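Local atomic coordinates of putative lipase (Bacteroides thetaiotaomicron VPI-5482, PDB entry 3BZW), a protein that probably acts as a lipase or esterase of the GDSL-like (SGNH hydrolase) family, perhaps on lysophospholipids. Residues 54-59 with 250-255; 117-122 with 126-131. All coordinates share one frame; numbering follows the deposited sequence.

Overall arrangement
The two contacts belong to very different parts of the chain. Contact 1 packs helix 49-57 against helix 245-258, flanking the five-stranded parallel sheet of the SGNH-hydrolase fold, with its centre about 17 Å from the centre of the chain. Contact 2 lies on the antiparallel hairpin 111-122/127-136, which projects from that body; its centre is about 38 Å from the chain centre, on the opposite side. The centres of contact 1 and contact 2 are about 51 Å apart. Their nearest atoms are about 39 Å apart, so the two do not touch. Both reach neighbouring copies of the protein, contact 1 the second subunit and contact 2 the third.

Contact 1: residues 54-59 with 250-255; sequences KEWLGI and RMARTL
In the helical layer beside the parallel sheet, Trp56 of helix 49-57 lays its indole against Ala252 and Arg253 of helix 245-258. The six-membered ring carries a cation-pi contact: Arg253 CZ sits 4.7 Å from its centroid and only 9° off the ring normal. Arg253 NH1 leads the approach, over one face and 3.6 Å from Trp56 CD2. Guanidinium and ring planes are 66° apart, so the group is steeply tilted and does not stack flat. Arg253 gets there by a bend at chi2 (72°), which turns its chain over the indole and brings CD to 4.0 Å from the same centroid, a CH-pi contact. Helix 245-258 is the last helix of this SGNH-hydrolase fold, and this contact ties it to the helix that precedes strand 60-63. At the far end of the ring, Trp56 CZ3 meets Ala252 CB at 3.4 Å, while the backbone N of Arg253 lies in the ring plane at the indole edge, also 3.4 Å from CZ3. Phe52 meets the Trp56 ring from within its own helix. Arg253 NH2 is hydrogen-bonded to Tyr257 OH, a bond that would limit how the guanidinium turns, and Pro263 of the second subunit packs on the arginine.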
ATOM      1  N   LYS A  54      36.815   6.595 -29.692  1.00  8.25           N
ATOM      2  CA  LYS A  54      37.495   6.937 -30.934  1.00 10.08           C
ATOM      3  C   LYS A  54      38.427   5.780 -31.275  1.00 11.44           C
ATOM      4  O   LYS A  54      38.492   5.316 -32.413  1.00 12.07           O
ATOM      5  CB  LYS A  54      38.316   8.216 -30.751  1.00 11.60           C
ATOM      6  CG  LYS A  54      38.972   8.710 -32.031  1.00 15.28           C
ATOM      7  CD  LYS A  54      39.888   9.903 -31.784  1.00 16.99           C
ATOM      8  CE  LYS A  54      41.185   9.480 -31.113  1.00 19.06           C
ATOM      9  NZ  LYS A  54      42.093  10.642 -30.896  1.00 21.92           N
ATOM     10  N   GLU A  55      39.137   5.318 -30.254  1.00 13.01           N
ATOM     11  CA  GLU A  55      40.097   4.226 -30.354  1.00 15.30           C
ATOM     12  C   GLU A  55      39.472   2.862 -30.650  1.00 14.44           C
ATOM     13  O   GLU A  55      39.927   2.142 -31.540  1.00 13.67           O
ATOM     14  CB  GLU A  55      40.883   4.154 -29.042  1.00 18.14           C
ATOM     15  CG  GLU A  55      41.781   2.944 -28.857  1.00 25.00           C
ATOM     16  CD  GLU A  55      42.333   2.872 -27.439  1.00 28.07           C
ATOM     17  OE1 GLU A  55      42.728   3.933 -26.908  1.00 31.39           O
ATOM     18  OE2 GLU A  55      42.374   1.766 -26.858  1.00 29.22           O
ATOM     19  N   TRP A  56      38.425   2.520 -29.905  1.00 11.71           N
ATOM     20  CA  TRP A  56      37.766   1.225 -30.048  1.00 10.40           C
ATOM     21  C   TRP A  56      36.808   1.068 -31.220  1.00 10.58           C
ATOM     22  O   TRP A  56      36.720  -0.008 -31.812  1.00  8.71           O
ATOM     23  CB  TRP A  56      36.993   0.877 -28.770  1.00 10.33           C
ATOM     24  CG  TRP A  56      37.783   0.926 -27.498  1.00 10.25           C
ATOM     25  CD1 TRP A  56      39.110   0.640 -27.336  1.00 12.58           C
ATOM     26  CD2 TRP A  56      37.264   1.174 -26.187  1.00  9.63           C
ATOM     27  NE1 TRP A  56      39.448   0.685 -26.002  1.00 11.78           N
ATOM     28  CE2 TRP A  56      38.333   1.011 -25.274  1.00 11.72           C
ATOM     29  CE3 TRP A  56      35.997   1.513 -25.691  1.00 10.75           C
ATOM     30  CZ2 TRP A  56      38.172   1.174 -23.894  1.00  8.93           C
ATOM     31  CZ3 TRP A  56      35.837   1.675 -24.315  1.00 10.32           C
ATOM     32  CH2 TRP A  56      36.922   1.505 -23.434  1.00 10.00           C
ATOM     33  N   LEU A  57      36.078   2.130 -31.547  1.00  9.41           N
ATOM     34  CA  LEU A  57      35.100   2.062 -32.625  1.00  9.53           C
ATOM     35  C   LEU A  57      35.361   2.990 -33.803  1.00  8.67           C
ATOM     36  O   LEU A  57      34.560   3.047 -34.736  1.00 10.15           O
ATOM     37  CB  LEU A  57      33.700   2.331 -32.059  1.00  7.55           C
ATOM     38  CG  LEU A  57      33.227   1.325 -31.006  1.00 10.25           C
ATOM     39  CD1 LEU A  57      31.888   1.757 -30.425  1.00  9.90           C
ATOM     40  CD2 LEU A  57      33.108  -0.048 -31.644  1.00  9.00           C
ATOM     41  N   GLY A  58      36.477   3.709 -33.763  1.00  8.99           N
ATOM     42  CA  GLY A  58      36.802   4.619 -34.848  1.00  8.66           C
ATOM     43  C   GLY A  58      35.807   5.758 -34.966  1.00  8.86           C
ATOM     44  O   GLY A  58      35.531   6.245 -36.068  1.00  7.48           O
ATOM     45  N   ILE A  59      35.271   6.188 -33.829  1.00  6.20           N
ATOM     46  CA  ILE A  59      34.291   7.270 -33.798  1.00  6.36           C
ATOM     47  C   ILE A  59      34.957   8.640 -33.689  1.00  5.46           C
ATOM     48  O   ILE A  59      35.690   8.906 -32.739  1.00  5.86           O
ATOM     49  CB  ILE A  59      33.318   7.083 -32.610  1.00  6.03           C
ATOM     50  CG1 ILE A  59      32.520   5.792 -32.804  1.00  5.50           C
ATOM     51  CG2 ILE A  59      32.388   8.283 -32.488  1.00  7.86           C
ATOM     52  CD1 ILE A  59      31.606   5.451 -31.637  1.00  7.81           C
ATOM     53  N   ARG A 250      35.697   2.795 -17.903  1.00  4.18           N
ATOM     54  CA  ARG A 250      34.565   1.942 -17.554  1.00  3.62           C
ATOM     55  C   ARG A 250      33.314   2.564 -18.179  1.00  4.14           C
ATOM     56  O   ARG A 250      32.443   1.860 -18.694  1.00  4.26           O
ATOM     57  CB  ARG A 250      34.419   1.829 -16.029  1.00  3.37           C
ATOM     58  CG  ARG A 250      33.171   1.064 -15.589  1.00  4.00           C
ATOM     59  CD  ARG A 250      33.321   0.426 -14.216  1.00  4.60           C
ATOM     60  NE  ARG A 250      32.095  -0.275 -13.830  1.00  5.31           N
ATOM     61  CZ  ARG A 250      32.023  -1.209 -12.887  1.00  5.18           C
ATOM     62  NH1 ARG A 250      33.110  -1.574 -12.215  1.00  1.17           N
ATOM     63  NH2 ARG A 250      30.856  -1.786 -12.621  1.00  4.66           N
HETATM   64  N   MSE A 251      33.243   3.891 -18.149  1.00  4.27           N
HETATM   65  CA  MSE A 251      32.119   4.618 -18.743  1.00  7.32           C
HETATM   66  C   MSE A 251      32.041   4.335 -20.243  1.00  6.59           C
HETATM   67  O   MSE A 251      30.979   4.008 -20.776  1.00  5.96           O
HETATM   68  CB  MSE A 251      32.295   6.125 -18.535  1.00  8.30           C
HETATM   69  CG  MSE A 251      31.987   6.611 -17.129  1.00 14.62           C
HETATM   70 SE   MSE A 251      32.723   8.380 -16.795  1.00 27.75          SE
HETATM   71  CE  MSE A 251      31.908   9.317 -18.271  1.00 21.05           C
ATOM     72  N   ALA A 252      33.181   4.465 -20.917  1.00  5.73           N
ATOM     73  CA  ALA A 252      33.257   4.240 -22.358  1.00  5.86           C
ATOM     74  C   ALA A 252      32.893   2.810 -22.731  1.00  5.48           C
ATOM     75  O   ALA A 252      32.142   2.573 -23.683  1.00  6.55           O
ATOM     76  CB  ALA A 252      34.663   4.574 -22.867  1.00  5.81           C
ATOM     77  N   ARG A 253      33.415   1.848 -21.977  1.00  6.13           N
ATOM     78  CA  ARG A 253      33.123   0.451 -22.266  1.00  7.03           C
ATOM     79  C   ARG A 253      31.635   0.172 -22.048  1.00  6.49           C
ATOM     80  O   ARG A 253      31.022  -0.620 -22.771  1.00  5.15           O
ATOM     81  CB  ARG A 253      33.963  -0.463 -21.375  1.00  9.04           C
ATOM     82  CG  ARG A 253      34.177  -1.835 -21.974  1.00 13.75           C
ATOM     83  CD  ARG A 253      35.148  -1.766 -23.139  1.00 15.00           C
ATOM     84  NE  ARG A 253      35.007  -2.925 -24.012  1.00 18.88           N
ATOM     85  CZ  ARG A 253      35.762  -3.150 -25.081  1.00 20.47           C
ATOM     86  NH1 ARG A 253      36.725  -2.294 -25.411  1.00 18.40           N
ATOM     87  NH2 ARG A 253      35.548  -4.226 -25.829  1.00 19.06           N
ATOM     88  N   THR A 254      31.058   0.824 -21.045  1.00  5.54           N
ATOM     89  CA  THR A 254      29.637   0.656 -20.750  1.00  5.50           C
ATOM     90  C   THR A 254      28.855   1.216 -21.930  1.00  5.53           C
ATOM     91  O   THR A 254      27.958   0.572 -22.471  1.00  6.46           O
ATOM     92  CB  THR A 254      29.240   1.432 -19.475  1.00  6.03           C
ATOM     93  OG1 THR A 254      29.913   0.863 -18.345  1.00  5.28           O
ATOM     94  CG2 THR A 254      27.733   1.372 -19.245  1.00  5.50           C
ATOM     95  N   LEU A 255      29.227   2.423 -22.330  1.00  5.94           N
ATOM     96  CA  LEU A 255      28.582   3.115 -23.437  1.00  7.15           C
ATOM     97  C   LEU A 255      28.669   2.288 -24.719  1.00  6.55           C
ATOM     98  O   LEU A 255      27.709   2.206 -25.487  1.00  7.29           O
ATOM     99  CB  LEU A 255      29.258   4.477 -23.622  1.00  8.02           C
ATOM    100  CG  LEU A 255      28.523   5.606 -24.336  1.00 10.32           C
ATOM    101  CD1 LEU A 255      27.088   5.708 -23.838  1.00  8.95           C
ATOM    102  CD2 LEU A 255      29.282   6.909 -24.083  1.00  9.61           C
TER

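Contact 2: residues 117-122 with 126-131; sequences QVLSAH and KKMVTR
Val118 and Val129 form a hydrogen-bonded pair of the antiparallel hairpin 111-122/127-136, with Val118 N to Val129 O at 2.9 Å and Val129 N to Val118 O at 2.8 Å. Ser120 and Lys127 form the next, with longer bonds. Among side chains, Gln117 NE2 donates to Thr130 OG1 at 2.7 Å, the hydroxyl lying in the amide plane; the bend at chi2 (-59°) swings the amide across. On the face bearing Val118 and Ser120, one water bridges Ser120 OG and Arg131 NE. Arg131 NH1 donates to Thr130 O, from above the carbonyl plane.

Val118 CG1 meets Val129 CG2 at 3.9 Å, and that CG2 lies 3.6 Å above the Arg131 guanidinium plane. On the other face, Leu119 CD1 touches Lys126 CE at 4.0 Å, and Met128 SE (a selenomethionine) rests 3.8 Å from Gln117 CB. With an alanine in place of Leu119, a gap is likely to open where its branched end lies beside Lys126 CE and Met128.

Lys126 NZ forms a salt bridge with Asp178 of the third subunit, and Ala121 pairs antiparallel with a strand of that same subunit. Backbone bonds fix the register here; charge and sheet pairing tie this end to a neighbouring subunit.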
ATOM      1  N   GLN A 117     -10.873  25.088 -26.591  1.00 12.70           N
ATOM      2  CA  GLN A 117     -11.883  24.660 -27.545  1.00 14.26           C
ATOM      3  C   GLN A 117     -11.097  24.134 -28.731  1.00 13.47           C
ATOM      4  O   GLN A 117     -10.147  24.779 -29.177  1.00 13.27           O
ATOM      5  CB  GLN A 117     -12.749  25.843 -27.985  1.00 16.32           C
ATOM      6  CG  GLN A 117     -13.618  26.403 -26.884  1.00 17.03           C
ATOM      7  CD  GLN A 117     -14.563  25.362 -26.332  1.00 19.55           C
ATOM      8  OE1 GLN A 117     -15.481  24.913 -27.020  1.00 21.44           O
ATOM      9  NE2 GLN A 117     -14.338  24.960 -25.088  1.00 19.61           N
ATOM     10  N   VAL A 118     -11.478  22.965 -29.235  1.00 12.10           N
ATOM     11  CA  VAL A 118     -10.781  22.373 -30.369  1.00 11.21           C
ATOM     12  C   VAL A 118     -11.730  21.540 -31.227  1.00 10.96           C
ATOM     13  O   VAL A 118     -12.669  20.930 -30.716  1.00 10.83           O
ATOM     14  CB  VAL A 118      -9.606  21.468 -29.887  1.00 11.93           C
ATOM     15  CG1 VAL A 118     -10.144  20.244 -29.154  1.00 11.39           C
ATOM     16  CG2 VAL A 118      -8.741  21.050 -31.069  1.00  9.53           C
ATOM     17  N   LEU A 119     -11.486  21.524 -32.533  1.00 10.79           N
ATOM     18  CA  LEU A 119     -12.310  20.736 -33.443  1.00 11.10           C
ATOM     19  C   LEU A 119     -11.957  19.266 -33.296  1.00 10.55           C
ATOM     20  O   LEU A 119     -10.785  18.894 -33.296  1.00 10.85           O
ATOM     21  CB  LEU A 119     -12.085  21.153 -34.899  1.00 12.22           C
ATOM     22  CG  LEU A 119     -12.780  22.427 -35.379  1.00 14.89           C
ATOM     23  CD1 LEU A 119     -12.337  22.774 -36.794  1.00 14.63           C
ATOM     24  CD2 LEU A 119     -14.288  22.235 -35.305  1.00 15.68           C
ATOM     25  N   SER A 120     -12.982  18.432 -33.167  1.00 10.21           N
ATOM     26  CA  SER A 120     -12.786  17.003 -33.025  1.00  9.82           C
ATOM     27  C   SER A 120     -13.942  16.274 -33.704  1.00 10.19           C
ATOM     28  O   SER A 120     -15.068  16.764 -33.717  1.00  8.63           O
ATOM     29  CB  SER A 120     -12.723  16.631 -31.543  1.00  9.99           C
ATOM     30  OG  SER A 120     -12.467  15.251 -31.382  1.00 12.87           O
ATOM     31  N   ALA A 121     -13.656  15.108 -34.272  1.00  8.21           N
ATOM     32  CA  ALA A 121     -14.682  14.326 -34.950  1.00  9.53           C
ATOM     33  C   ALA A 121     -14.337  12.848 -34.902  1.00  9.19           C
ATOM     34  O   ALA A 121     -13.210  12.456 -35.205  1.00  8.49           O
ATOM     35  CB  ALA A 121     -14.820  14.779 -36.393  1.00  6.20           C
ATOM     36  N   HIS A 122     -15.314  12.037 -34.518  1.00 10.74           N
ATOM     37  CA  HIS A 122     -15.124  10.595 -34.421  1.00 11.62           C
ATOM     38  C   HIS A 122     -16.350   9.855 -34.954  1.00 12.25           C
ATOM     39  O   HIS A 122     -16.961   9.047 -34.250  1.00 12.25           O
ATOM     40  CB  HIS A 122     -14.854  10.217 -32.962  1.00 13.31           C
ATOM     41  CG  HIS A 122     -13.640  10.883 -32.391  1.00 16.15           C
ATOM     42  ND1 HIS A 122     -12.378  10.337 -32.482  1.00 18.07           N
ATOM     43  CD2 HIS A 122     -13.488  12.086 -31.789  1.00 15.21           C
ATOM     44  CE1 HIS A 122     -11.499  11.176 -31.963  1.00 17.67           C
ATOM     45  NE2 HIS A 122     -12.148  12.245 -31.537  1.00 18.29           N
ATOM     46  N   LYS A 126     -17.508  17.123 -37.618  1.00 13.52           N
ATOM     47  CA  LYS A 126     -16.624  17.772 -36.660  1.00 13.46           C
ATOM     48  C   LYS A 126     -17.295  18.962 -35.997  1.00 15.23           C
ATOM     49  O   LYS A 126     -18.088  19.676 -36.615  1.00 12.90           O
ATOM     50  CB  LYS A 126     -15.334  18.236 -37.344  1.00 14.84           C
ATOM     51  CG  LYS A 126     -15.527  19.357 -38.367  1.00 18.67           C
ATOM     52  CD  LYS A 126     -14.192  19.812 -38.938  1.00 22.31           C
ATOM     53  CE  LYS A 126     -14.343  21.052 -39.812  1.00 25.09           C
ATOM     54  NZ  LYS A 126     -15.242  20.814 -40.977  1.00 27.73           N
ATOM     55  N   LYS A 127     -16.977  19.166 -34.726  1.00 15.30           N
ATOM     56  CA  LYS A 127     -17.530  20.282 -33.982  1.00 16.86           C
ATOM     57  C   LYS A 127     -16.565  20.667 -32.878  1.00 16.54           C
ATOM     58  O   LYS A 127     -15.698  19.883 -32.495  1.00 14.55           O
ATOM     59  CB  LYS A 127     -18.884  19.911 -33.381  1.00 17.91           C
ATOM     60  CG  LYS A 127     -18.820  18.814 -32.346  1.00 21.61           C
ATOM     61  CD  LYS A 127     -20.206  18.472 -31.833  1.00 25.47           C
ATOM     62  CE  LYS A 127     -20.138  17.423 -30.736  1.00 27.69           C
ATOM     63  NZ  LYS A 127     -21.489  17.095 -30.206  1.00 30.52           N
HETATM   64  N   MSE A 128     -16.717  21.887 -32.380  1.00 16.89           N
HETATM   65  CA  MSE A 128     -15.872  22.393 -31.310  1.00 18.86           C
HETATM   66  C   MSE A 128     -16.183  21.694 -29.990  1.00 17.14           C
HETATM   67  O   MSE A 128     -17.338  21.624 -29.569  1.00 15.68           O
HETATM   68  CB  MSE A 128     -16.078  23.901 -31.157  1.00 22.98           C
HETATM   69  CG  MSE A 128     -15.254  24.749 -32.114  1.00 29.98           C
HETATM   70 SE   MSE A 128     -13.415  24.770 -31.568  1.00 38.13          SE
HETATM   71  CE  MSE A 128     -12.561  24.274 -33.174  1.00 36.06           C
ATOM     72  N   VAL A 129     -15.145  21.177 -29.344  1.00 14.83           N
ATOM     73  CA  VAL A 129     -15.300  20.489 -28.068  1.00 14.38           C
ATOM     74  C   VAL A 129     -14.285  21.020 -27.062  1.00 13.73           C
ATOM     75  O   VAL A 129     -13.241  21.552 -27.444  1.00 13.19           O
ATOM     76  CB  VAL A 129     -15.103  18.963 -28.226  1.00 14.40           C
ATOM     77  CG1 VAL A 129     -16.065  18.425 -29.271  1.00 14.38           C
ATOM     78  CG2 VAL A 129     -13.667  18.654 -28.617  1.00 12.92           C
ATOM     79  N   THR A 130     -14.596  20.876 -25.778  1.00 12.03           N
ATOM     80  CA  THR A 130     -13.707  21.346 -24.725  1.00 11.67           C
ATOM     81  C   THR A 130     -12.750  20.246 -24.283  1.00 10.52           C
ATOM     82  O   THR A 130     -13.176  19.179 -23.850  1.00 11.15           O
ATOM     83  CB  THR A 130     -14.503  21.818 -23.499  1.00 13.18           C
ATOM     84  OG1 THR A 130     -15.435  22.833 -23.895  1.00 12.93           O
ATOM     85  CG2 THR A 130     -13.562  22.381 -22.442  1.00 12.87           C
ATOM     86  N   ARG A 131     -11.453  20.516 -24.392  1.00 10.78           N
ATOM     87  CA  ARG A 131     -10.435  19.547 -24.002  1.00  8.62           C
ATOM     88  C   ARG A 131      -9.282  20.242 -23.298  1.00  8.91           C
ATOM     89  O   ARG A 131      -8.885  21.345 -23.679  1.00  9.08           O
ATOM     90  CB  ARG A 131      -9.897  18.816 -25.238  1.00  9.13           C
ATOM     91  CG  ARG A 131     -10.921  17.989 -25.995  1.00  8.75           C
ATOM     92  CD  ARG A 131     -11.200  16.661 -25.305  1.00  9.16           C
ATOM     93  NE  ARG A 131     -12.127  15.837 -26.077  1.00 10.66           N
ATOM     94  CZ  ARG A 131     -13.450  15.976 -26.075  1.00 11.63           C
ATOM     95  NH1 ARG A 131     -14.028  16.911 -25.332  1.00 11.69           N
ATOM     96  NH2 ARG A 131     -14.197  15.182 -26.828  1.00 12.53           N
TER
HETATM   97  O   HOH W   1     -11.164  14.836 -28.755  1.00 15.27           O